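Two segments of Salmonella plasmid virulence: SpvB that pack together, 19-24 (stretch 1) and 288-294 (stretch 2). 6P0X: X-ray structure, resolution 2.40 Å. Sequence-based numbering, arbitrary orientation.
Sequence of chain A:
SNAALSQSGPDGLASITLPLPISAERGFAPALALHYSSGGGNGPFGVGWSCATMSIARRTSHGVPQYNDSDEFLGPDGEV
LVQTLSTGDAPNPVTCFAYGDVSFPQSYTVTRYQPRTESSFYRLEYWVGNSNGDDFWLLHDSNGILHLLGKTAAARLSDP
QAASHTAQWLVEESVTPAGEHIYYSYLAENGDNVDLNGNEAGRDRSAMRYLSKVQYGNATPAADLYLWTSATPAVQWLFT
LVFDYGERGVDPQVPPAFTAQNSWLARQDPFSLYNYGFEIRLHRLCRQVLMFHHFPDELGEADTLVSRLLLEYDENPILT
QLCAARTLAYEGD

Stretch 1 (19-24) PLPISA
Stretch 2 (288-294) QVLMFHH

An irregular segment can dock on a β-strand largely through side chains meeting backbone and one another, with no backbone-to-backbone hydrogen bond across the stretches, and the pairing of residues 19-24 with 288-294 in SpvB is a compact example. The strand is extended, with phi/psi of -159/158 at Q288, -124/119 at V289, -114/143 at L290, -111/121 at M291, -119/139 at F292 and -109/153 at H293, so V289 and M291 direct CA-to-CB toward the partner while L290 and F292 direct it away. From L20 to S23 the chain runs nearly parallel to V289-H293, 5° apart end to end, with CA atoms 7.1 Å apart for L20 and V289 and 6.4 Å for P21 and M291; together the stretches bury 300 Å².

P19 (-74/150) leads in without contact. L20 (-93/150; m, t) leaves its CB sideways, but its end reaches inward, bringing L20 CD2 to 4.1 Å from V289 CG2; V289 is t. P21 (-79/67, C-gamma endo) directs CA-to-CB toward the strand. The compact ring places P21 CD 4.2 Å from V289 CG1 and P21 CG 4.0 Å from V289 O, and P21 O lies 3.3 Å from M291 CG. A hydrogen bond from I22 N to L20 O, 2.8 Å, spans the bend at P21. I22 (-90/121; m, t) directs CA-to-CB away, so its backbone makes the approach: I22 CA is 4.0 Å from M291 SD.

M291, with chi angles of -170°, 65° and -126°, lays a flexible, buried thioether beside this backbone. S23 (-70/116, m) donates from N to M291 SD in a weak but nearly linear hydrogen bond, 3.6 Å at 172°. S23 directs CA-to-CB toward the strand, and S23 OG lies 3.4 Å from M291 CG and 2.9 Å from H293 NE2, the latter a hydrogen bond meeting the imidazole edge near its plane. H293 (m, chi2 -179°) starts sideways, yet its ring reaches inward. A24 (-132/26) then leaves the contact, which has passed from apolar packing to polar closure.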

# COMPACT_ATOMS: atom_id res chain seq x y z
N PRO A 19 -10.38 2.10 -15.15
CA PRO A 19 -8.92 2.24 -15.23
C PRO A 19 -8.47 3.55 -14.60
O PRO A 19 -9.18 4.55 -14.59
CB PRO A 19 -8.63 2.22 -16.73
CG PRO A 19 -9.93 1.88 -17.41
CD PRO A 19 -11.02 2.25 -16.47
N LEU A 20 -7.29 3.51 -14.06
CA LEU A 20 -6.67 4.72 -13.55
C LEU A 20 -5.80 5.35 -14.63
O LEU A 20 -5.26 4.65 -15.49
CB LEU A 20 -5.82 4.40 -12.32
CG LEU A 20 -6.54 3.66 -11.19
CD1 LEU A 20 -5.61 3.44 -10.01
CD2 LEU A 20 -7.79 4.42 -10.77
N PRO A 21 -5.63 6.67 -14.62
CA PRO A 21 -4.85 7.34 -15.68
C PRO A 21 -3.35 7.21 -15.46
O PRO A 21 -2.63 8.18 -15.20
CB PRO A 21 -5.35 8.78 -15.60
CG PRO A 21 -5.71 8.97 -14.16
CD PRO A 21 -6.14 7.63 -13.62
N ILE A 22 -2.85 5.99 -15.56
CA ILE A 22 -1.44 5.69 -15.29
C ILE A 22 -0.65 5.83 -16.58
O ILE A 22 -0.92 5.12 -17.56
CB ILE A 22 -1.27 4.29 -14.68
CG1 ILE A 22 -1.93 4.22 -13.31
CG2 ILE A 22 0.20 3.93 -14.60
CD1 ILE A 22 -2.07 2.82 -12.77
N SER A 23 0.33 6.72 -16.59
CA SER A 23 1.27 6.80 -17.70
C SER A 23 2.17 5.56 -17.69
O SER A 23 2.92 5.35 -16.73
CB SER A 23 2.11 8.07 -17.59
OG SER A 23 1.27 9.21 -17.46
N ALA A 24 2.07 4.75 -18.74
CA ALA A 24 2.75 3.45 -18.77
C ALA A 24 3.50 3.25 -20.08
O ALA A 24 3.72 2.11 -20.50
CB ALA A 24 1.76 2.31 -18.54
N GLN A 288 -10.08 11.52 -5.69
CA GLN A 288 -9.54 11.64 -7.03
C GLN A 288 -8.21 10.92 -7.14
O GLN A 288 -7.53 10.65 -6.15
CB GLN A 288 -9.38 13.12 -7.43
CG GLN A 288 -8.64 13.93 -6.39
CD GLN A 288 -8.78 15.43 -6.60
OE1 GLN A 288 -8.87 15.91 -7.73
NE2 GLN A 288 -8.81 16.17 -5.50
N VAL A 289 -7.86 10.57 -8.38
CA VAL A 289 -6.58 9.96 -8.72
C VAL A 289 -5.92 10.84 -9.77
O VAL A 289 -6.47 11.03 -10.86
CB VAL A 289 -6.75 8.52 -9.22
CG1 VAL A 289 -5.39 7.88 -9.45
CG2 VAL A 289 -7.56 7.69 -8.23
N LEU A 290 -4.75 11.38 -9.45
CA LEU A 290 -4.07 12.36 -10.29
C LEU A 290 -2.78 11.79 -10.84
O LEU A 290 -2.07 11.04 -10.15
CB LEU A 290 -3.77 13.63 -9.48
CG LEU A 290 -4.87 14.06 -8.51
CD1 LEU A 290 -4.40 15.21 -7.65
CD2 LEU A 290 -6.15 14.43 -9.25
N MET A 291 -2.46 12.14 -12.08
CA MET A 291 -1.21 11.72 -12.72
C MET A 291 -0.32 12.94 -12.90
O MET A 291 -0.71 13.91 -13.56
CB MET A 291 -1.49 11.04 -14.06
CG MET A 291 -0.28 10.37 -14.69
SD MET A 291 0.32 8.96 -13.73
CE MET A 291 2.04 9.42 -13.51
N PHE A 292 0.88 12.89 -12.32
CA PHE A 292 1.84 13.99 -12.40
C PHE A 292 3.12 13.53 -13.08
O PHE A 292 3.60 12.42 -12.83
CB PHE A 292 2.19 14.53 -11.00
CG PHE A 292 1.15 15.44 -10.41
CD1 PHE A 292 1.18 16.80 -10.65
CD2 PHE A 292 0.15 14.93 -9.59
CE1 PHE A 292 0.23 17.65 -10.10
CE2 PHE A 292 -0.80 15.77 -9.04
CZ PHE A 292 -0.76 17.13 -9.29
N HIS A 293 3.66 14.39 -13.94
CA HIS A 293 4.98 14.20 -14.53
C HIS A 293 5.95 15.21 -13.93
O HIS A 293 5.55 16.30 -13.50
CB HIS A 293 4.94 14.37 -16.05
CG HIS A 293 4.15 13.31 -16.76
ND1 HIS A 293 4.02 13.27 -18.13
CD2 HIS A 293 3.45 12.25 -16.29
CE1 HIS A 293 3.27 12.24 -18.47
NE2 HIS A 293 2.92 11.60 -17.37
N HIS A 294 7.23 14.84 -13.90
CA HIS A 294 8.28 15.65 -13.26
C HIS A 294 9.43 15.81 -14.25
O HIS A 294 10.45 15.12 -14.15
CB HIS A 294 8.73 15.02 -11.95
CG HIS A 294 7.61 14.73 -11.00
ND1 HIS A 294 7.07 15.69 -10.17
CD2 HIS A 294 6.93 13.59 -10.74
CE1 HIS A 294 6.11 15.15 -9.45
NE2 HIS A 294 6.00 13.88 -9.78